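Uncharacterized protein (Legionella pneumophila subsp. pneumophila, PDB 5DGG) is probably a ubiquitin-specific cysteine protease linked to metaeffector activity in an intracellular pathogen, here represented by its central domain. Local coordinates at residues 5-11 with 61-65; 130-135 with 167-173. All coordinates share one frame; numbering follows the deposited sequence.

Contact 1 (5-11 with 61-65)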
ATOM      1  N   GLN A   5       3.542  -9.238  14.270  1.00 47.22           N
ATOM      2  CA  GLN A   5       3.307  -8.270  13.222  1.00 47.27           C
ATOM      3  C   GLN A   5       4.428  -8.299  12.204  1.00 48.46           C
ATOM      4  O   GLN A   5       5.595  -8.511  12.566  1.00 41.72           O
ATOM      5  CB  GLN A   5       3.306  -6.872  13.825  1.00 49.90           C
ATOM      6  CG  GLN A   5       1.972  -6.448  14.370  1.00 52.65           C
ATOM      7  CD  GLN A   5       1.987  -4.998  14.750  1.00 54.09           C
ATOM      8  OE1 GLN A   5       3.044  -4.455  15.042  1.00 54.44           O
ATOM      9  NE2 GLN A   5       0.817  -4.350  14.728  1.00 57.81           N
ATOM     10  N   MET A   6       4.071  -8.036  10.940  1.00 44.44           N
ATOM     11  CA  MET A   6       5.062  -7.783   9.928  1.00 42.01           C
ATOM     12  C   MET A   6       5.851  -6.530  10.302  1.00 40.25           C
ATOM     13  O   MET A   6       5.317  -5.527  10.804  1.00 40.82           O
ATOM     14  CB  MET A   6       4.415  -7.650   8.548  1.00 41.07           C
ATOM     15  CG  MET A   6       3.830  -8.952   8.048  1.00 40.37           C
ATOM     16  SD  MET A   6       3.185  -9.048   6.361  1.00 42.31           S
ATOM     17  CE  MET A   6       4.703  -8.901   5.428  1.00 43.33           C
ATOM     18  N   GLN A   7       7.156  -6.605  10.106  1.00 40.99           N
ATOM     19  CA  GLN A   7       8.027  -5.462  10.278  1.00 40.90           C
ATOM     20  C   GLN A   7       8.398  -4.926   8.886  1.00 37.44           C
ATOM     21  O   GLN A   7       8.018  -5.499   7.853  1.00 34.44           O
ATOM     22  CB  GLN A   7       9.293  -5.883  11.043  1.00 46.53           C
ATOM     23  CG  GLN A   7       9.013  -6.455  12.442  1.00 53.39           C
ATOM     24  CD  GLN A   7      10.287  -6.824  13.184  1.00 58.21           C
ATOM     25  OE1 GLN A   7      11.363  -6.838  12.589  1.00 65.89           O
ATOM     26  NE2 GLN A   7      10.182  -7.111  14.488  1.00 62.15           N
ATOM     27  N   ASP A   8       9.118  -3.813   8.867  1.00 35.77           N
ATOM     28  CA  ASP A   8       9.559  -3.201   7.596  1.00 38.44           C
ATOM     29  C   ASP A   8      10.095  -4.194   6.567  1.00 38.39           C
ATOM     30  O   ASP A   8       9.657  -4.217   5.403  1.00 35.41           O
ATOM     31  CB  ASP A   8      10.660  -2.201   7.858  1.00 44.03           C
ATOM     32  CG  ASP A   8      10.175  -0.977   8.568  1.00 49.63           C
ATOM     33  OD1 ASP A   8       8.933  -0.803   8.651  1.00 49.96           O
ATOM     34  OD2 ASP A   8      11.041  -0.194   9.047  1.00 53.85           O
ATOM     35  N   HIS A   9      11.088  -4.972   6.994  1.00 37.92           N
ATOM     36  CA  HIS A   9      11.798  -5.859   6.085  1.00 41.67           C
ATOM     37  C   HIS A   9      10.857  -6.901   5.515  1.00 38.07           C
ATOM     38  O   HIS A   9      10.966  -7.253   4.352  1.00 38.26           O
ATOM     39  CB  HIS A   9      13.031  -6.520   6.743  1.00 47.07           C
ATOM     40  CG  HIS A   9      12.720  -7.360   7.944  1.00 56.61           C
ATOM     41  ND1 HIS A   9      12.765  -6.865   9.233  1.00 61.15           N
ATOM     42  CD2 HIS A   9      12.396  -8.673   8.058  1.00 61.22           C
ATOM     43  CE1 HIS A   9      12.465  -7.832  10.085  1.00 62.29           C
ATOM     44  NE2 HIS A   9      12.231  -8.937   9.400  1.00 63.05           N
ATOM     45  N   ASP A  10       9.913  -7.371   6.324  1.00 37.92           N
ATOM     46  CA  ASP A  10       8.901  -8.330   5.865  1.00 37.55           C
ATOM     47  C   ASP A  10       8.074  -7.702   4.756  1.00 36.20           C
ATOM     48  O   ASP A  10       7.808  -8.356   3.750  1.00 33.13           O
ATOM     49  CB  ASP A  10       7.960  -8.741   6.994  1.00 38.98           C
ATOM     50  CG  ASP A  10       8.685  -9.355   8.177  1.00 42.03           C
ATOM     51  OD1 ASP A  10       9.586 -10.191   7.950  1.00 44.21           O
ATOM     52  OD2 ASP A  10       8.323  -9.028   9.327  1.00 41.23           O
ATOM     53  N   MET A  11       7.674  -6.435   4.937  1.00 34.96           N
ATOM     54  CA  MET A  11       6.869  -5.759   3.901  1.00 33.25           C
ATOM     55  C   MET A  11       7.717  -5.585   2.642  1.00 35.38           C
ATOM     56  O   MET A  11       7.260  -5.834   1.524  1.00 33.85           O
ATOM     57  CB  MET A  11       6.371  -4.384   4.360  1.00 31.11           C
ATOM     58  CG  MET A  11       5.458  -4.361   5.590  1.00 30.90           C
ATOM     59  SD  MET A  11       3.884  -5.187   5.280  1.00 31.59           S
ATOM     60  CE  MET A  11       3.142  -3.861   4.282  1.00 29.06           C
ATOM     61  N   PRO A  61       4.500   2.360  11.057  1.00 32.22           N
ATOM     62  CA  PRO A  61       4.668   0.934  11.281  1.00 31.94           C
ATOM     63  C   PRO A  61       3.537   0.459  12.140  1.00 29.91           C
ATOM     64  O   PRO A  61       2.606   1.224  12.428  1.00 33.66           O
ATOM     65  CB  PRO A  61       5.994   0.887  12.030  1.00 34.66           C
ATOM     66  CG  PRO A  61       5.889   2.072  12.921  1.00 33.24           C
ATOM     67  CD  PRO A  61       5.085   3.123  12.172  1.00 34.68           C
ATOM     68  N   GLY A  62       3.559  -0.804  12.522  1.00 30.90           N
ATOM     69  CA  GLY A  62       2.479  -1.311  13.337  1.00 31.96           C
ATOM     70  C   GLY A  62       1.230  -1.661  12.567  1.00 31.96           C
ATOM     71  O   GLY A  62       1.209  -2.674  11.932  1.00 31.54           O
ATOM     72  N   HIS A  63       0.197  -0.811  12.639  1.00 30.17           N
ATOM     73  CA  HIS A  63      -1.019  -0.981  11.896  1.00 29.91           C
ATOM     74  C   HIS A  63      -0.804  -0.555  10.408  1.00 27.31           C
ATOM     75  O   HIS A  63      -1.164   0.548  10.041  1.00 25.63           O
ATOM     76  CB  HIS A  63      -2.105  -0.123  12.572  1.00 30.22           C
ATOM     77  CG  HIS A  63      -3.492  -0.335  12.039  1.00 32.22           C
ATOM     78  ND1 HIS A  63      -4.540  -0.763  12.830  1.00 32.60           N
ATOM     79  CD2 HIS A  63      -3.994  -0.225  10.785  1.00 30.62           C
ATOM     80  CE1 HIS A  63      -5.633  -0.834  12.101  1.00 33.23           C
ATOM     81  NE2 HIS A  63      -5.324  -0.532  10.853  1.00 31.82           N
ATOM     82  N   TRP A  64      -0.228  -1.437   9.595  1.00 24.90           N
ATOM     83  CA  TRP A  64       0.072  -1.144   8.196  1.00 24.83           C
ATOM     84  C   TRP A  64      -1.175  -0.741   7.444  1.00 24.08           C
ATOM     85  O   TRP A  64      -2.253  -1.306   7.655  1.00 24.67           O
ATOM     86  CB  TRP A  64       0.718  -2.359   7.511  1.00 25.65           C
ATOM     87  CG  TRP A  64       2.106  -2.628   8.077  1.00 26.56           C
ATOM     88  CD1 TRP A  64       2.456  -3.592   8.995  1.00 27.21           C
ATOM     89  CD2 TRP A  64       3.287  -1.932   7.752  1.00 25.09           C
ATOM     90  NE1 TRP A  64       3.800  -3.521   9.272  1.00 27.93           N
ATOM     91  CE2 TRP A  64       4.344  -2.519   8.510  1.00 27.96           C
ATOM     92  CE3 TRP A  64       3.573  -0.881   6.894  1.00 25.15           C
ATOM     93  CZ2 TRP A  64       5.653  -2.060   8.445  1.00 29.16           C
ATOM     94  CZ3 TRP A  64       4.883  -0.458   6.791  1.00 28.25           C
ATOM     95  CH2 TRP A  64       5.915  -1.030   7.591  1.00 26.80           C
ATOM     96  N   ARG A  65      -1.016   0.278   6.619  1.00 22.26           N
ATOM     97  CA  ARG A  65      -2.027   0.752   5.709  1.00 21.51           C
ATOM     98  C   ARG A  65      -1.424   0.969   4.320  1.00 21.00           C
ATOM     99  O   ARG A  65      -0.206   1.029   4.139  1.00 21.31           O
ATOM    100  CB  ARG A  65      -2.639   2.057   6.247  1.00 22.36           C
ATOM    101  CG  ARG A  65      -3.442   1.903   7.528  1.00 24.00           C
ATOM    102  CD  ARG A  65      -3.961   3.246   8.013  1.00 26.26           C
ATOM    103  NE  ARG A  65      -4.635   3.136   9.292  1.00 27.93           N
ATOM    104  CZ  ARG A  65      -4.049   3.239  10.493  1.00 29.01           C
ATOM    105  NH1 ARG A  65      -2.761   3.468  10.643  1.00 29.53           N
ATOM    106  NH2 ARG A  65      -4.782   3.114  11.569  1.00 31.74           N
TER
HETATM  107  O   HOH W   1       5.574  -2.400  12.329  1.00 50.60           O
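Trp64 lies with one indole face against Met11 and its edge against the backbone and carboxylate of the other segment. Met11, bent at both chi2 (-65°) and chi3 (-76°), runs along that face: CG sits over the six-membered ring, 3.6 Å from its centroid, while SD stands 4.1 Å from the centroid of the five-membered ring, a Met-aromatic contact joined to a CH-pi one. Pro61 CA and Gly62 N lie above the opposite face, near its rim. At the edge, Trp64 NE1 donates a nearly straight bond of 2.9 Å to Met6 O, in the indole plane but above the plane of the carbonyl. Asp8 OD1 also reaches the edge, 3.2 Å from Trp64 CH2, with its carboxylate steeply inclined to the ring. His63 and Trp64 form a His-Trp pair in the loop between strands 54-60 and 65-70; His63, bonded to Asp87 and packed on Cys132, is consistent with the His-Asp-Cys site of ubiquitin-like-protein proteases. One water links the backbones, accepting from Gly62 N at 2.6 Å and donating weakly to Met6 O. The amide of Gln5 lies alongside Gly62, with Gln5 NE2 3.3 Å from Gly62 O but badly angled for a hydrogen bond.

Contact 2 (130-135 with 167-173); sequences YSCGDF and NEDNVLR
Asp134 and Arg173 mark the closest backbone approach, CA to CA 6.4 Å, where the first turns of helices 132-146 and 171-183 meet. The buried contact thus joins two helix N termini, and Cys132, probably the nucleophile of a cysteine-protease site like that of the ubiquitin-like-protein proteases, begins one of them; its side chain points away from this contact. Arg173 grips Asp134 side-on with two nitrogens: Arg173 NH2 reaches Asp134 OD1 at 2.7 Å and Arg173 NE reaches Asp134 OD2 at 2.8 Å, both bonds nearly straight and on the syn sides of the carboxylate. The two flat groups are almost coplanar, 21° apart. Arg173 CG starts anti to the backbone N, and bends at chi2 and chi3 (54° and 60°) fold the chain back so that the guanidinium meets the acid edge-on. Tyr130 CD1 lies over one guanidinium face, near its rim, the ring standing almost perpendicular to it. Second partners hold this pair: Thr176 binds Asp134 OD2, and the Asp4 carbonyl binds Arg173 NH1. Beyond the ring, Tyr130 OH donates to Asn170 OD1 in a hydrogen bond whose very short modelled length is doubtful, and Asn170 OD1 also accepts from Asn167 ND2 at 3.0 Å. Gln126 completes this polar cluster, bonded to Tyr130 OH, Ser131 OG and Asn167 ND2. Asn167 OD1 takes the backbone N-H of Arg173 at 2.9 Å, with a weak second bond from Leu172 N, tying the loop to the helix start. The apolar side is formed by Phe135, whose CE2 and CZ press on Asn167 CB with ring and amide planes perpendicular. Leu172 CD2 sits over one face of that ring in a CH-pi contact, 4.2 Å from the Phe135 centroid.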
ATOM      1  N   TYR A 130      -2.148  -7.898  14.432  1.00 33.08           N
ATOM      2  CA  TYR A 130      -1.024  -8.639  13.870  1.00 33.46           C
ATOM      3  C   TYR A 130      -1.066  -8.825  12.348  1.00 29.69           C
ATOM      4  O   TYR A 130      -0.030  -9.023  11.769  1.00 28.05           O
ATOM      5  CB  TYR A 130      -0.832 -10.006  14.539  1.00 34.58           C
ATOM      6  CG  TYR A 130      -1.777 -11.082  14.082  1.00 35.88           C
ATOM      7  CD1 TYR A 130      -1.373 -12.050  13.153  1.00 36.25           C
ATOM      8  CD2 TYR A 130      -3.076 -11.171  14.586  1.00 37.26           C
ATOM      9  CE1 TYR A 130      -2.241 -13.039  12.713  1.00 35.89           C
ATOM     10  CE2 TYR A 130      -3.946 -12.153  14.140  1.00 37.05           C
ATOM     11  CZ  TYR A 130      -3.515 -13.087  13.218  1.00 36.26           C
ATOM     12  OH  TYR A 130      -4.356 -14.090  12.814  1.00 38.13           O
ATOM     13  N   SER A 131      -2.250  -8.799  11.724  1.00 28.64           N
ATOM     14  CA  SER A 131      -2.360  -9.160  10.319  1.00 27.05           C
ATOM     15  C   SER A 131      -2.474  -7.931   9.374  1.00 28.46           C
ATOM     16  O   SER A 131      -2.694  -8.117   8.205  1.00 26.68           O
ATOM     17  CB  SER A 131      -3.527 -10.105  10.096  1.00 28.52           C
ATOM     18  OG  SER A 131      -4.756  -9.523  10.510  1.00 30.13           O
ATOM     19  N   CYS A 132      -2.252  -6.708   9.867  1.00 28.45           N
ATOM     20  CA  CYS A 132      -2.451  -5.522   9.035  1.00 27.03           C
ATOM     21  C   CYS A 132      -1.455  -5.524   7.882  1.00 24.69           C
ATOM     22  O   CYS A 132      -1.802  -5.141   6.809  1.00 24.42           O
ATOM     23  CB  CYS A 132      -2.328  -4.240   9.851  1.00 29.14           C
ATOM     24  SG  CYS A 132      -3.694  -3.913  10.990  1.00 32.09           S
ATOM     25  N   GLY A 133      -0.228  -5.969   8.137  1.00 24.99           N
ATOM     26  CA  GLY A 133       0.809  -6.117   7.117  1.00 25.04           C
ATOM     27  C   GLY A 133       0.402  -7.048   6.005  1.00 25.85           C
ATOM     28  O   GLY A 133       0.610  -6.759   4.815  1.00 25.01           O
ATOM     29  N   ASP A 134      -0.144  -8.198   6.413  1.00 26.80           N
ATOM     30  CA  ASP A 134      -0.583  -9.214   5.491  1.00 27.93           C
ATOM     31  C   ASP A 134      -1.671  -8.691   4.567  1.00 25.63           C
ATOM     32  O   ASP A 134      -1.623  -8.876   3.336  1.00 25.19           O
ATOM     33  CB  ASP A 134      -1.122 -10.439   6.277  1.00 28.45           C
ATOM     34  CG  ASP A 134      -0.119 -10.952   7.327  1.00 30.85           C
ATOM     35  OD1 ASP A 134       0.126 -10.275   8.376  1.00 30.51           O
ATOM     36  OD2 ASP A 134       0.412 -12.063   7.095  1.00 34.25           O
ATOM     37  N   PHE A 135      -2.686  -8.102   5.164  1.00 24.64           N
ATOM     38  CA  PHE A 135      -3.739  -7.452   4.384  1.00 24.96           C
ATOM     39  C   PHE A 135      -3.184  -6.393   3.445  1.00 23.83           C
ATOM     40  O   PHE A 135      -3.582  -6.342   2.281  1.00 24.38           O
ATOM     41  CB  PHE A 135      -4.816  -6.816   5.293  1.00 25.62           C
ATOM     42  CG  PHE A 135      -5.867  -7.796   5.806  1.00 25.38           C
ATOM     43  CD1 PHE A 135      -7.027  -7.996   5.108  1.00 25.77           C
ATOM     44  CD2 PHE A 135      -5.698  -8.483   7.007  1.00 26.25           C
ATOM     45  CE1 PHE A 135      -7.986  -8.893   5.554  1.00 25.98           C
ATOM     46  CE2 PHE A 135      -6.643  -9.377   7.474  1.00 25.71           C
ATOM     47  CZ  PHE A 135      -7.791  -9.582   6.744  1.00 27.09           C
ATOM     48  N   ASN A 167      -8.247 -13.267   6.286  1.00 31.50           N
ATOM     49  CA  ASN A 167      -7.309 -14.072   7.083  1.00 33.06           C
ATOM     50  C   ASN A 167      -8.018 -15.044   8.023  1.00 33.80           C
ATOM     51  O   ASN A 167      -7.527 -15.386   9.105  1.00 36.60           O
ATOM     52  CB  ASN A 167      -6.346 -13.189   7.847  1.00 34.03           C
ATOM     53  CG  ASN A 167      -5.185 -13.969   8.413  1.00 35.68           C
ATOM     54  OD1 ASN A 167      -4.647 -14.885   7.759  1.00 35.51           O
ATOM     55  ND2 ASN A 167      -4.800 -13.630   9.636  1.00 35.83           N
ATOM     56  N   GLU A 168      -9.176 -15.501   7.598  1.00 35.05           N
ATOM     57  CA  GLU A 168      -9.880 -16.595   8.303  1.00 39.61           C
ATOM     58  C   GLU A 168      -8.979 -17.794   8.479  1.00 37.82           C
ATOM     59  O   GLU A 168      -8.273 -18.175   7.539  1.00 38.15           O
ATOM     60  CB  GLU A 168     -11.100 -17.015   7.480  1.00 45.52           C
ATOM     61  CG  GLU A 168     -12.401 -16.453   8.015  1.00 54.68           C
ATOM     62  CD  GLU A 168     -13.027 -17.397   9.045  1.00 66.78           C
ATOM     63  OE1 GLU A 168     -12.250 -18.040   9.799  1.00 76.96           O
ATOM     64  OE2 GLU A 168     -14.280 -17.517   9.097  1.00 72.87           O
ATOM     65  N   ASP A 169      -9.010 -18.391   9.670  1.00 39.01           N
ATOM     66  CA  ASP A 169      -8.160 -19.532  10.019  1.00 39.62           C
ATOM     67  C   ASP A 169      -6.689 -19.205   9.788  1.00 39.73           C
ATOM     68  O   ASP A 169      -5.886 -20.104   9.536  1.00 38.31           O
ATOM     69  CB  ASP A 169      -8.549 -20.809   9.221  1.00 40.40           C
ATOM     70  CG  ASP A 169      -9.846 -21.459   9.705  1.00 41.72           C
ATOM     71  OD1 ASP A 169     -10.515 -20.869  10.586  1.00 40.94           O
ATOM     72  OD2 ASP A 169     -10.189 -22.562   9.181  1.00 40.09           O
ATOM     73  N   ASN A 170      -6.358 -17.904   9.799  1.00 40.74           N
ATOM     74  CA  ASN A 170      -4.997 -17.421   9.613  1.00 39.80           C
ATOM     75  C   ASN A 170      -4.428 -17.840   8.251  1.00 39.10           C
ATOM     76  O   ASN A 170      -3.225 -17.946   8.106  1.00 41.29           O
ATOM     77  CB  ASN A 170      -4.120 -17.939  10.763  1.00 42.91           C
ATOM     78  CG  ASN A 170      -3.113 -16.918  11.248  1.00 45.68           C
ATOM     79  OD1 ASN A 170      -3.365 -15.701  11.247  1.00 46.70           O
ATOM     80  ND2 ASN A 170      -1.954 -17.400  11.651  1.00 46.58           N
ATOM     81  N   VAL A 171      -5.285 -18.054   7.250  1.00 38.64           N
ATOM     82  CA  VAL A 171      -4.801 -18.556   5.952  0.70 38.83           C
ATOM     83  C   VAL A 171      -3.999 -17.519   5.171  1.00 37.84           C
ATOM     84  O   VAL A 171      -3.088 -17.884   4.398  1.00 37.10           O
ATOM     85  CB  VAL A 171      -5.913 -19.097   5.030  0.70 39.56           C
ATOM     86  CG1 VAL A 171      -6.586 -20.309   5.650  0.70 39.69           C
ATOM     87  CG2 VAL A 171      -6.908 -18.004   4.651  0.70 39.19           C
ATOM     88  N   LEU A 172      -4.310 -16.231   5.362  1.00 36.13           N
ATOM     89  CA  LEU A 172      -3.518 -15.182   4.710  1.00 31.72           C
ATOM     90  C   LEU A 172      -2.096 -15.150   5.293  1.00 31.83           C
ATOM     91  O   LEU A 172      -1.095 -15.115   4.556  1.00 32.40           O
ATOM     92  CB  LEU A 172      -4.225 -13.836   4.794  1.00 30.38           C
ATOM     93  CG  LEU A 172      -3.635 -12.740   3.899  1.00 29.31           C
ATOM     94  CD1 LEU A 172      -3.781 -13.001   2.374  1.00 29.87           C
ATOM     95  CD2 LEU A 172      -4.271 -11.405   4.281  1.00 29.77           C
ATOM     96  N   ARG A 173      -1.980 -15.207   6.600  1.00 33.20           N
ATOM     97  CA  ARG A 173      -0.664 -15.353   7.240  1.00 36.38           C
ATOM     98  C   ARG A 173       0.092 -16.611   6.783  1.00 39.75           C
ATOM     99  O   ARG A 173       1.311 -16.566   6.539  1.00 37.56           O
ATOM    100  CB  ARG A 173      -0.805 -15.308   8.755  1.00 38.82           C
ATOM    101  CG  ARG A 173       0.469 -15.572   9.560  1.00 39.95           C
ATOM    102  CD  ARG A 173       1.659 -14.673   9.189  1.00 41.06           C
ATOM    103  NE  ARG A 173       1.449 -13.225   9.365  1.00 38.69           N
ATOM    104  CZ  ARG A 173       1.753 -12.534  10.451  1.00 40.52           C
ATOM    105  NH1 ARG A 173       2.268 -13.153  11.516  1.00 42.71           N
ATOM    106  NH2 ARG A 173       1.528 -11.211  10.505  1.00 38.57           N
TER

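From the N terminus, contact 1 closes first: strand 22-29, helix 33-47 and strand 54-60 lie between its segments, so it fastens the beginning of the chain to the loop leading into strand 65-70. Strands 65-70, 81-86 and 115-120 and helix 98-108 then pass before contact 2 opens. That contact closes a shorter excursion without strands, through the rest of helix 132-146 and helix 156-165. The two loops follow in series, neither nesting nor crossing. They meet at the start of helix 132-146, where Met6 SD packs 3.4 Å from Asp134 N and Trp64 CD1 3.6 Å from Gly133 CA, so that this helix is held between the sheet-side loop and the C-terminal helix 171-183.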